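Long-range contacts in putative sporulation-specific glycosylase YdhD (Bacillus subtilis subsp. subtilis str. 168, PDB 3CZ8), which probably hydrolyses glycosidic bonds in polysaccharides through a catalytic domain of glycosyl hydrolase family 18, in a role linked to sporulation: residues Y104-S108 and G144-L148; R127-T131 and R164-Y168; G193-P197 and P222-Y226. The protein carries 1 engineered substitution. All blocks are in the same frame, centred on the assembly; numbering follows the deposited sequence.

Interaction 1 of 3, residues Y104-S108 and G144-L148; sequences YDLVS and GGYVL
The Y146 ring meets both Y104 and V107, two residues about one turn apart on helix 93-110, and presents a different part of itself to each. Toward Y104 it offers an edge: Y146 CE1 comes 3.6 Å from Y104 CE2, and the planes stand at 88° in an offset edge-to-face pair. Toward V107 it offers a face, with V107 CG2 sitting 3.7 Å from the centroid of the Y146 ring, almost exactly on the ring normal, a textbook CH-pi contact. V107 achieves this by holding CG1 anti to the carbonyl carbon (chi1 -64°), which puts CG2 between the backbone N and the carbonyl carbon. Y104 instead swings CG anti to the backbone N (chi1 -175°), which carries its ring out to G144, whose CA lies at the ring edge, 4.1 Å from Y104 OH. So close an approach is consistent with glycine at this position. G145, with positive phi, follows as part of the Schellman motif that ends helix 127-143, and the chain then enters strand 147-153 of the beta/alpha barrel. L141 of helix 127-143 packs on both V107 and Y146, while R140 makes a cation-pi contact with Y104. At the far end of its ring, Y146 OH rests 3.3 Å from S108 CA, in the one of two S108 conformers described here. One water joins the two phenols, 2.9 Å from Y104 OH and 2.7 Å from Y146 OH. With Y146 cut back to an alanine, V107 CG2 would probably lose its aromatic cover, and the water one of its two phenol partners. No direct hydrogen bond crosses between the segments, which implies that helix 93-110 is held to this turn by aromatic and methyl packing, with the water as a polar link between the phenols.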
ATOM      1  N   TYR A 104      12.378 -23.972  11.316  1.00 49.21           N
ATOM      2  CA  TYR A 104      13.411 -24.593  10.484  1.00 43.28           C
ATOM      3  C   TYR A 104      12.788 -25.362   9.321  1.00 38.66           C
ATOM      4  O   TYR A 104      13.241 -25.235   8.183  1.00 38.85           O
ATOM      5  CB  TYR A 104      14.337 -25.518  11.293  1.00 51.69           C
ATOM      6  CG  TYR A 104      15.480 -26.055  10.454  1.00 44.94           C
ATOM      7  CD1 TYR A 104      15.376 -27.283   9.792  1.00 43.38           C
ATOM      8  CD2 TYR A 104      16.652 -25.318  10.290  1.00 37.06           C
ATOM      9  CE1 TYR A 104      16.411 -27.763   8.998  1.00 50.49           C
ATOM     10  CE2 TYR A 104      17.695 -25.794   9.503  1.00 49.23           C
ATOM     11  CZ  TYR A 104      17.568 -27.015   8.860  1.00 46.37           C
ATOM     12  OH  TYR A 104      18.600 -27.490   8.082  1.00 71.26           O
ATOM     13  N   ASP A 105      11.758 -26.155   9.618  1.00 40.31           N
ATOM     14  CA  ASP A 105      11.047 -26.930   8.595  1.00 49.36           C
ATOM     15  C   ASP A 105      10.400 -26.022   7.558  1.00 57.58           C
ATOM     16  O   ASP A 105      10.345 -26.373   6.385  1.00 59.86           O
ATOM     17  CB  ASP A 105       9.987 -27.845   9.222  1.00 49.25           C
ATOM     18  CG  ASP A 105      10.589 -29.011   9.995  1.00 52.89           C
ATOM     19  OD1 ASP A 105       9.839 -29.652  10.762  1.00 65.28           O
ATOM     20  OD2 ASP A 105      11.801 -29.286   9.847  1.00 46.59           O
ATOM     21  N   LEU A 106       9.928 -24.855   8.003  1.00 50.88           N
ATOM     22  CA  LEU A 106       9.363 -23.844   7.116  1.00 46.79           C
ATOM     23  C   LEU A 106      10.392 -23.280   6.140  1.00 38.43           C
ATOM     24  O   LEU A 106      10.139 -23.239   4.941  1.00 43.57           O
ATOM     25  CB  LEU A 106       8.728 -22.703   7.920  1.00 45.50           C
ATOM     26  CG  LEU A 106       7.703 -21.847   7.173  1.00 55.01           C
ATOM     27  CD1 LEU A 106       6.325 -22.486   7.268  1.00 70.53           C
ATOM     28  CD2 LEU A 106       7.678 -20.442   7.729  1.00 55.37           C
ATOM     29  N   VAL A 107      11.546 -22.847   6.648  1.00 39.38           N
ATOM     30  CA  VAL A 107      12.559 -22.214   5.789  1.00 40.45           C
ATOM     31  C   VAL A 107      13.301 -23.182   4.864  1.00 45.75           C
ATOM     32  O   VAL A 107      13.734 -22.795   3.775  1.00 36.32           O
ATOM     33  CB  VAL A 107      13.569 -21.321   6.578  1.00 42.38           C
ATOM     34  CG1 VAL A 107      12.846 -20.153   7.203  1.00 38.84           C
ATOM     35  CG2 VAL A 107      14.329 -22.111   7.643  1.00 37.16           C
ATOM     36  N   SER A 108      13.427 -24.437   5.292  1.00 48.63           N
ATOM     37  CA  SER A 108      14.100 -25.457   4.491  0.50 46.54           C
ATOM     38  C   SER A 108      13.210 -25.988   3.369  1.00 49.64           C
ATOM     39  O   SER A 108      13.665 -26.124   2.233  1.00 51.41           O
ATOM     40  CB  SER A 108      14.629 -26.592   5.374  0.50 37.84           C
ATOM     41  OG  SER A 108      13.665 -27.002   6.328  0.50 28.11           O
ATOM     42  N   GLY A 144      21.985 -24.420   9.718  1.00 50.51           N
ATOM     43  CA  GLY A 144      21.526 -24.576   8.345  1.00 39.98           C
ATOM     44  C   GLY A 144      21.887 -23.404   7.452  1.00 23.86           C
ATOM     45  O   GLY A 144      21.479 -23.360   6.300  1.00 35.72           O
ATOM     46  N   GLY A 145      22.637 -22.444   7.987  1.00 30.73           N
ATOM     47  CA  GLY A 145      23.021 -21.250   7.244  1.00 21.84           C
ATOM     48  C   GLY A 145      21.956 -20.165   7.084  1.00 43.27           C
ATOM     49  O   GLY A 145      22.158 -19.202   6.343  1.00 35.06           O
ATOM     50  N   TYR A 146      20.832 -20.310   7.784  1.00 41.16           N
ATOM     51  CA  TYR A 146      19.730 -19.338   7.736  1.00 41.68           C
ATOM     52  C   TYR A 146      19.918 -18.160   8.692  1.00 40.59           C
ATOM     53  O   TYR A 146      20.331 -18.336   9.838  1.00 48.44           O
ATOM     54  CB  TYR A 146      18.401 -20.025   8.036  1.00 33.33           C
ATOM     55  CG  TYR A 146      18.096 -21.195   7.132  1.00 46.85           C
ATOM     56  CD1 TYR A 146      18.343 -22.505   7.547  1.00 35.82           C
ATOM     57  CD2 TYR A 146      17.555 -20.996   5.861  1.00 45.31           C
ATOM     58  CE1 TYR A 146      18.062 -23.585   6.718  1.00 46.36           C
ATOM     59  CE2 TYR A 146      17.269 -22.072   5.027  1.00 51.15           C
ATOM     60  CZ  TYR A 146      17.527 -23.360   5.462  1.00 51.40           C
ATOM     61  OH  TYR A 146      17.252 -24.418   4.637  1.00 56.58           O
ATOM     62  N   VAL A 147      19.580 -16.969   8.208  1.00 37.53           N
ATOM     63  CA  VAL A 147      19.731 -15.707   8.939  1.00 32.00           C
ATOM     64  C   VAL A 147      18.595 -15.527   9.965  1.00 36.60           C
ATOM     65  O   VAL A 147      17.462 -15.939   9.723  1.00 32.39           O
ATOM     66  CB  VAL A 147      19.779 -14.511   7.931  1.00 39.99           C
ATOM     67  CG1 VAL A 147      20.066 -13.183   8.614  1.00 42.04           C
ATOM     68  CG2 VAL A 147      20.833 -14.758   6.862  1.00 57.63           C
ATOM     69  N   LEU A 148      18.909 -14.946  11.122  1.00 35.99           N
ATOM     70  CA  LEU A 148      17.893 -14.623  12.123  1.00 26.71           C
ATOM     71  C   LEU A 148      17.779 -13.119  12.287  1.00 27.67           C
ATOM     72  O   LEU A 148      18.743 -12.449  12.647  1.00 28.21           O
ATOM     73  CB  LEU A 148      18.186 -15.302  13.471  1.00 29.41           C
ATOM     74  CG  LEU A 148      17.228 -15.008  14.637  1.00 32.83           C
ATOM     75  CD1 LEU A 148      15.793 -15.330  14.297  1.00 27.49           C
ATOM     76  CD2 LEU A 148      17.635 -15.748  15.893  1.00 26.89           C
TER
HETATM   77  O   HOH W   1      18.493 -26.709   5.299  1.00 44.66           O

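Interaction 2 of 3, residues R127-T131 and R164-Y168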
ATOM      1  N   ARG A 127      10.552 -11.892  29.334  1.00 33.69           N
ATOM      2  CA  ARG A 127      11.653 -11.215  28.672  0.50 36.95           C
ATOM      3  C   ARG A 127      12.898 -12.090  28.485  1.00 39.06           C
ATOM      4  O   ARG A 127      13.480 -12.104  27.396  1.00 41.84           O
ATOM      5  CB  ARG A 127      11.936  -9.857  29.336  0.50 31.17           C
ATOM      6  CG  ARG A 127      12.877  -9.813  30.525  0.50 39.41           C
ATOM      7  CD  ARG A 127      14.140  -9.051  30.171  0.50 43.86           C
ATOM      8  NE  ARG A 127      13.851  -7.738  29.598  0.50 30.17           N
ATOM      9  CZ  ARG A 127      14.700  -6.712  29.576  0.50 49.12           C
ATOM     10  NH1 ARG A 127      15.914  -6.818  30.102  0.50 38.37           N
ATOM     11  NH2 ARG A 127      14.326  -5.568  29.020  0.50 41.86           N
ATOM     12  N   ASP A 128      13.271 -12.841  29.519  1.00 41.07           N
ATOM     13  CA  ASP A 128      14.400 -13.748  29.450  1.00 40.93           C
ATOM     14  C   ASP A 128      14.033 -15.030  28.707  1.00 34.55           C
ATOM     15  O   ASP A 128      14.892 -15.665  28.090  1.00 36.68           O
ATOM     16  CB  ASP A 128      14.940 -14.030  30.858  1.00 36.85           C
ATOM     17  CG  ASP A 128      15.686 -12.835  31.445  1.00 55.27           C
ATOM     18  OD1 ASP A 128      16.033 -12.872  32.646  1.00 61.03           O
ATOM     19  OD2 ASP A 128      15.928 -11.855  30.703  1.00 38.30           O
ATOM     20  N   LEU A 129      12.752 -15.385  28.744  1.00 26.89           N
ATOM     21  CA  LEU A 129      12.242 -16.544  28.011  1.00 39.83           C
ATOM     22  C   LEU A 129      12.210 -16.296  26.510  1.00 38.45           C
ATOM     23  O   LEU A 129      12.410 -17.223  25.717  1.00 38.90           O
ATOM     24  CB  LEU A 129      10.845 -16.930  28.507  1.00 33.21           C
ATOM     25  CG  LEU A 129      10.720 -17.364  29.973  1.00 50.12           C
ATOM     26  CD1 LEU A 129       9.257 -17.479  30.355  1.00 51.51           C
ATOM     27  CD2 LEU A 129      11.455 -18.676  30.250  1.00 46.82           C
ATOM     28  N   PHE A 130      11.949 -15.045  26.134  1.00 42.61           N
ATOM     29  CA  PHE A 130      11.968 -14.624  24.732  1.00 40.21           C
ATOM     30  C   PHE A 130      13.392 -14.662  24.190  1.00 32.62           C
ATOM     31  O   PHE A 130      13.617 -15.185  23.105  1.00 40.25           O
ATOM     32  CB  PHE A 130      11.343 -13.228  24.563  1.00 37.81           C
ATOM     33  CG  PHE A 130      11.131 -12.812  23.128  1.00 40.35           C
ATOM     34  CD1 PHE A 130      11.278 -11.482  22.755  1.00 33.62           C
ATOM     35  CD2 PHE A 130      10.787 -13.742  22.151  1.00 24.29           C
ATOM     36  CE1 PHE A 130      11.079 -11.081  21.438  1.00 27.18           C
ATOM     37  CE2 PHE A 130      10.604 -13.350  20.830  1.00 27.01           C
ATOM     38  CZ  PHE A 130      10.744 -12.019  20.477  1.00 33.82           C
ATOM     39  N   THR A 131      14.339 -14.127  24.960  1.00 31.25           N
ATOM     40  CA  THR A 131      15.762 -14.178  24.618  1.00 37.14           C
ATOM     41  C   THR A 131      16.256 -15.621  24.458  1.00 39.11           C
ATOM     42  O   THR A 131      16.957 -15.936  23.491  1.00 31.07           O
ATOM     43  CB  THR A 131      16.611 -13.432  25.665  1.00 41.16           C
ATOM     44  OG1 THR A 131      16.083 -12.113  25.840  1.00 32.78           O
ATOM     45  CG2 THR A 131      18.078 -13.334  25.234  1.00 31.64           C
ATOM     46  N   ARG A 164       9.249  -3.936  28.058  1.00 42.30           N
ATOM     47  CA  ARG A 164      10.209  -4.583  28.946  1.00 46.86           C
ATOM     48  C   ARG A 164      10.519  -6.018  28.507  1.00 42.82           C
ATOM     49  O   ARG A 164      11.580  -6.537  28.812  1.00 44.09           O
ATOM     50  CB  ARG A 164       9.716  -4.526  30.399  1.00 47.22           C
ATOM     51  CG  ARG A 164      10.757  -4.037  31.400  1.00 52.45           C
ATOM     52  CD  ARG A 164      11.581  -5.179  31.958  1.00 73.93           C
ATOM     53  NE  ARG A 164      12.943  -4.770  32.296  1.00 67.98           N
ATOM     54  CZ  ARG A 164      13.815  -5.517  32.970  1.00 72.00           C
ATOM     55  NH1 ARG A 164      13.473  -6.728  33.412  1.00 46.66           N
ATOM     56  NH2 ARG A 164      15.031  -5.046  33.214  1.00 49.65           N
ATOM     57  N   GLY A 165       9.599  -6.626  27.755  1.00 40.97           N
ATOM     58  CA  GLY A 165       9.797  -7.949  27.155  1.00 41.92           C
ATOM     59  C   GLY A 165      10.894  -8.042  26.095  1.00 46.49           C
ATOM     60  O   GLY A 165      11.264  -9.141  25.672  1.00 40.14           O
ATOM     61  N   TYR A 166      11.421  -6.889  25.679  1.00 38.72           N
ATOM     62  CA  TYR A 166      12.435  -6.811  24.633  1.00 35.31           C
ATOM     63  C   TYR A 166      13.774  -6.362  25.187  1.00 33.29           C
ATOM     64  O   TYR A 166      14.062  -5.170  25.286  1.00 36.72           O
ATOM     65  CB  TYR A 166      11.964  -5.899  23.494  1.00 36.84           C
ATOM     66  CG  TYR A 166      10.634  -6.333  22.931  1.00 36.71           C
ATOM     67  CD1 TYR A 166      10.557  -7.413  22.053  1.00 29.82           C
ATOM     68  CD2 TYR A 166       9.451  -5.687  23.295  1.00 35.64           C
ATOM     69  CE1 TYR A 166       9.341  -7.834  21.536  1.00 24.91           C
ATOM     70  CE2 TYR A 166       8.221  -6.104  22.785  1.00 28.40           C
ATOM     71  CZ  TYR A 166       8.183  -7.179  21.906  1.00 31.08           C
ATOM     72  OH  TYR A 166       6.997  -7.609  21.389  1.00 32.35           O
ATOM     73  N   ASP A 167      14.587  -7.343  25.560  1.00 42.14           N
ATOM     74  CA  ASP A 167      15.934  -7.098  26.041  1.00 34.30           C
ATOM     75  C   ASP A 167      16.842  -6.857  24.840  1.00 31.90           C
ATOM     76  O   ASP A 167      17.223  -7.803  24.170  1.00 34.94           O
ATOM     77  CB  ASP A 167      16.404  -8.317  26.843  1.00 31.51           C
ATOM     78  CG  ASP A 167      17.772  -8.125  27.475  1.00 38.65           C
ATOM     79  OD1 ASP A 167      18.245  -9.077  28.130  1.00 41.11           O
ATOM     80  OD2 ASP A 167      18.378  -7.041  27.328  1.00 37.03           O
ATOM     81  N   TYR A 168      17.203  -5.598  24.590  1.00 31.42           N
ATOM     82  CA  TYR A 168      18.034  -5.230  23.428  1.00 30.95           C
ATOM     83  C   TYR A 168      19.414  -5.885  23.420  1.00 34.93           C
ATOM     84  O   TYR A 168      19.886  -6.320  22.371  1.00 35.41           O
ATOM     85  CB  TYR A 168      18.199  -3.707  23.325  1.00 25.13           C
ATOM     86  CG  TYR A 168      17.138  -2.985  22.499  1.00 36.24           C
ATOM     87  CD1 TYR A 168      15.834  -3.471  22.397  1.00 34.05           C
ATOM     88  CD2 TYR A 168      17.444  -1.797  21.841  1.00 36.33           C
ATOM     89  CE1 TYR A 168      14.867  -2.796  21.644  1.00 32.78           C
ATOM     90  CE2 TYR A 168      16.489  -1.116  21.097  1.00 33.16           C
ATOM     91  CZ  TYR A 168      15.205  -1.617  21.005  1.00 31.02           C
ATOM     92  OH  TYR A 168      14.269  -0.935  20.269  1.00 35.05           O
TER
HETATM   93  O   HOH W   2      17.227 -11.318  28.257  1.00 34.55           O
HETATM   94  O   HOH W   3      14.077 -10.188  25.165  1.00 31.85           O
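R127 turns CG in between its backbone N and carbonyl carbon (chi1 87°) and bends again at chi2 and chi3, laying its guanidinium against R164, while D167 holds CG anti to its own N (chi1 -176°) and comes up on the other face. This joins the start of helix 127-143 to the loop that leads from strand 147-153 into helix 168-174 of the beta/alpha barrel; D167 is the N-cap of that last helix. R127 was modelled in two conformers, and its contacts are those of one. In it, R164 O is gripped side-on within the guanidinium plane, by R127 NE at 2.7 Å, nearly along the C=O axis, and by R127 NH2 at 2.9 Å. The two guanidiniums stack with planes 6° apart. Their like charges are probably offset by D158, which salt-bridges both R127 NH2 and R164 NE; D167 adds charge attraction alone, since R127 NH1 lies 3.7 Å from D167 OD2 and points no N-H at it. Deeper in, F130 CE1 packs 3.7 Å from Y166 CE1, the rings meeting obliquely, and Y166 OH is hydrogen-bonded to F119 O, beside the predicted proton donor E120. One water accepts from T131 OG1 and from D167 N, the latter at 2.9 Å, and donates to G165 O at 3.0 Å.

Interaction 3 of 3, residues G193-P197 and P222-Y226; sequences GPVAP and PLYGY
The hydroxyl of Y226 is hydrogen-bonded to D184 OD1, and the ring it anchors offers an edge to V195, whose CG2 lies near the ring plane, 3.7 Å from Y226 CD2. Y226 belongs to strand 225-229 of the five-stranded antiparallel sheet, the insertion that many family 18 chitinases carry beside the beta/alpha barrel; V195 sits in the loop before barrel helix 198-208. The contact therefore ties the root of the insertion to a barrel loop, and it does so by apolar packing, with no hydrogen bond between the segments. V195, one of whose two modelled conformers is described, spreads its methyls over both ends of the 222-226 run. CG1 is anti to the backbone N (chi1 172°) and faces P222, 3.8 Å from P222 CB, whereas CG2 beside the N serves Y226. The backbone adds one more surface, as V195 CG1 also lies 3.8 Å from Y224 O. Nearby, A196 O accepts a hydrogen bond from K291 NZ, and Y224 packs on L310 of the second subunit. On the proline ring, P222 CG takes a second methyl besides that of V195: A196 CB, 3.8 Å away.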
ATOM      1  N   GLY A 193       0.690  14.334  17.085  1.00 36.37           N
ATOM      2  CA  GLY A 193       2.113  14.652  17.147  1.00 32.02           C
ATOM      3  C   GLY A 193       2.900  13.822  16.145  1.00 29.96           C
ATOM      4  O   GLY A 193       2.330  12.939  15.499  1.00 28.33           O
ATOM      5  N   PRO A 194       4.215  14.090  16.015  1.00 29.39           N
ATOM      6  CA  PRO A 194       5.078  13.428  15.031  1.00 29.51           C
ATOM      7  C   PRO A 194       5.162  11.924  15.238  1.00 37.02           C
ATOM      8  O   PRO A 194       5.362  11.464  16.363  1.00 34.88           O
ATOM      9  CB  PRO A 194       6.445  14.080  15.261  1.00 21.91           C
ATOM     10  CG  PRO A 194       6.377  14.643  16.638  1.00 32.07           C
ATOM     11  CD  PRO A 194       4.967  15.058  16.835  1.00 32.71           C
ATOM     12  N   VAL A 195       5.001  11.175  14.151  1.00 32.21           N
ATOM     13  CA  VAL A 195       5.012   9.717  14.189  0.50 31.07           C
ATOM     14  C   VAL A 195       6.396   9.164  14.558  1.00 28.16           C
ATOM     15  O   VAL A 195       6.516   8.203  15.323  1.00 29.70           O
ATOM     16  CB  VAL A 195       4.550   9.149  12.835  0.50 30.45           C
ATOM     17  CG1 VAL A 195       4.733   7.664  12.794  0.50 30.82           C
ATOM     18  CG2 VAL A 195       3.086   9.508  12.577  0.50 34.96           C
ATOM     19  N   ALA A 196       7.430   9.791  14.006  1.00 24.68           N
ATOM     20  CA  ALA A 196       8.803   9.378  14.244  1.00 26.41           C
ATOM     21  C   ALA A 196       9.703  10.606  14.390  1.00 27.95           C
ATOM     22  O   ALA A 196      10.505  10.907  13.494  1.00 25.26           O
ATOM     23  CB  ALA A 196       9.281   8.482  13.116  1.00 21.10           C
ATOM     24  N   PRO A 197       9.575  11.319  15.528  1.00 27.87           N
ATOM     25  CA  PRO A 197      10.384  12.522  15.716  1.00 33.85           C
ATOM     26  C   PRO A 197      11.864  12.165  15.790  1.00 37.08           C
ATOM     27  O   PRO A 197      12.226  11.155  16.407  1.00 36.66           O
ATOM     28  CB  PRO A 197       9.880  13.087  17.049  1.00 30.51           C
ATOM     29  CG  PRO A 197       9.247  11.952  17.753  1.00 34.00           C
ATOM     30  CD  PRO A 197       8.714  11.038  16.696  1.00 25.69           C
ATOM     31  N   PRO A 222       8.213   4.779   9.328  1.00 29.20           N
ATOM     32  CA  PRO A 222       6.754   4.626   9.454  1.00 33.31           C
ATOM     33  C   PRO A 222       6.050   4.075   8.218  1.00 27.27           C
ATOM     34  O   PRO A 222       6.404   4.409   7.087  1.00 29.58           O
ATOM     35  CB  PRO A 222       6.268   6.053   9.717  1.00 24.32           C
ATOM     36  CG  PRO A 222       7.427   6.753  10.266  1.00 33.36           C
ATOM     37  CD  PRO A 222       8.629   6.164   9.629  1.00 29.96           C
ATOM     38  N   LEU A 223       5.067   3.219   8.457  1.00 37.02           N
ATOM     39  CA  LEU A 223       4.160   2.770   7.416  1.00 46.33           C
ATOM     40  C   LEU A 223       3.018   3.783   7.253  1.00 42.41           C
ATOM     41  O   LEU A 223       2.616   4.087   6.129  1.00 43.63           O
ATOM     42  CB  LEU A 223       3.628   1.372   7.773  1.00 52.42           C
ATOM     43  CG  LEU A 223       2.563   0.631   6.952  1.00 46.87           C
ATOM     44  CD1 LEU A 223       2.909   0.503   5.469  1.00 49.77           C
ATOM     45  CD2 LEU A 223       2.307  -0.739   7.574  1.00 41.24           C
ATOM     46  N   TYR A 224       2.532   4.322   8.377  1.00 34.73           N
ATOM     47  CA  TYR A 224       1.345   5.194   8.435  0.50 33.16           C
ATOM     48  C   TYR A 224       1.641   6.601   8.955  1.00 28.48           C
ATOM     49  O   TYR A 224       2.435   6.759   9.883  1.00 29.06           O
ATOM     50  CB  TYR A 224       0.304   4.606   9.399  0.50 27.91           C
ATOM     51  CG  TYR A 224      -0.330   3.287   9.016  0.50 31.27           C
ATOM     52  CD1 TYR A 224      -1.112   3.171   7.868  0.50 41.28           C
ATOM     53  CD2 TYR A 224      -0.195   2.167   9.843  0.50 34.92           C
ATOM     54  CE1 TYR A 224      -1.713   1.965   7.528  0.50 38.79           C
ATOM     55  CE2 TYR A 224      -0.796   0.952   9.513  0.50 31.14           C
ATOM     56  CZ  TYR A 224      -1.552   0.860   8.353  0.50 38.56           C
ATOM     57  OH  TYR A 224      -2.150  -0.330   8.012  0.50 30.97           O
ATOM     58  N   GLY A 225       0.961   7.597   8.394  1.00 31.34           N
ATOM     59  CA  GLY A 225       0.842   8.921   8.995  1.00 24.46           C
ATOM     60  C   GLY A 225      -0.542   8.933   9.625  1.00 31.84           C
ATOM     61  O   GLY A 225      -1.288   7.956   9.485  1.00 34.05           O
ATOM     62  N   TYR A 226      -0.903   9.997  10.337  1.00 33.97           N
ATOM     63  CA  TYR A 226      -2.226  10.028  10.974  1.00 33.49           C
ATOM     64  C   TYR A 226      -2.955  11.350  10.828  1.00 27.10           C
ATOM     65  O   TYR A 226      -2.333  12.409  10.793  1.00 23.83           O
ATOM     66  CB  TYR A 226      -2.178   9.597  12.456  1.00 31.45           C
ATOM     67  CG  TYR A 226      -1.645   8.198  12.680  1.00 34.29           C
ATOM     68  CD1 TYR A 226      -2.483   7.088  12.616  1.00 38.40           C
ATOM     69  CD2 TYR A 226      -0.294   7.988  12.945  1.00 47.34           C
ATOM     70  CE1 TYR A 226      -1.980   5.804  12.807  1.00 44.51           C
ATOM     71  CE2 TYR A 226       0.218   6.717  13.132  1.00 26.66           C
ATOM     72  CZ  TYR A 226      -0.625   5.631  13.066  1.00 35.10           C
ATOM     73  OH  TYR A 226      -0.103   4.377  13.260  1.00 30.38           O
TER

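How the interactions relate
Helix 127-143 connects the first two contacts: it starts in interaction 2 and ends just before G144 of interaction 1, whose centre lies 22 Å away. The distance matters, because interaction 2 reaches the predicted proton donor, the side chain of Y166 coming within about 4 Å of that of E120, while interaction 1 is a surface contact away from that site. Interaction 3 approaches the same region from the insertion. Its centre is 26 Å from that of interaction 2, yet the side chain of Y224 is about 10 Å from that of E120 and about 5 Å from a bound glycerol, probably from the crystallisation liquor. Interactions 1 and 3, 33 Å apart between centres, lie on opposite sides of the chain's centre.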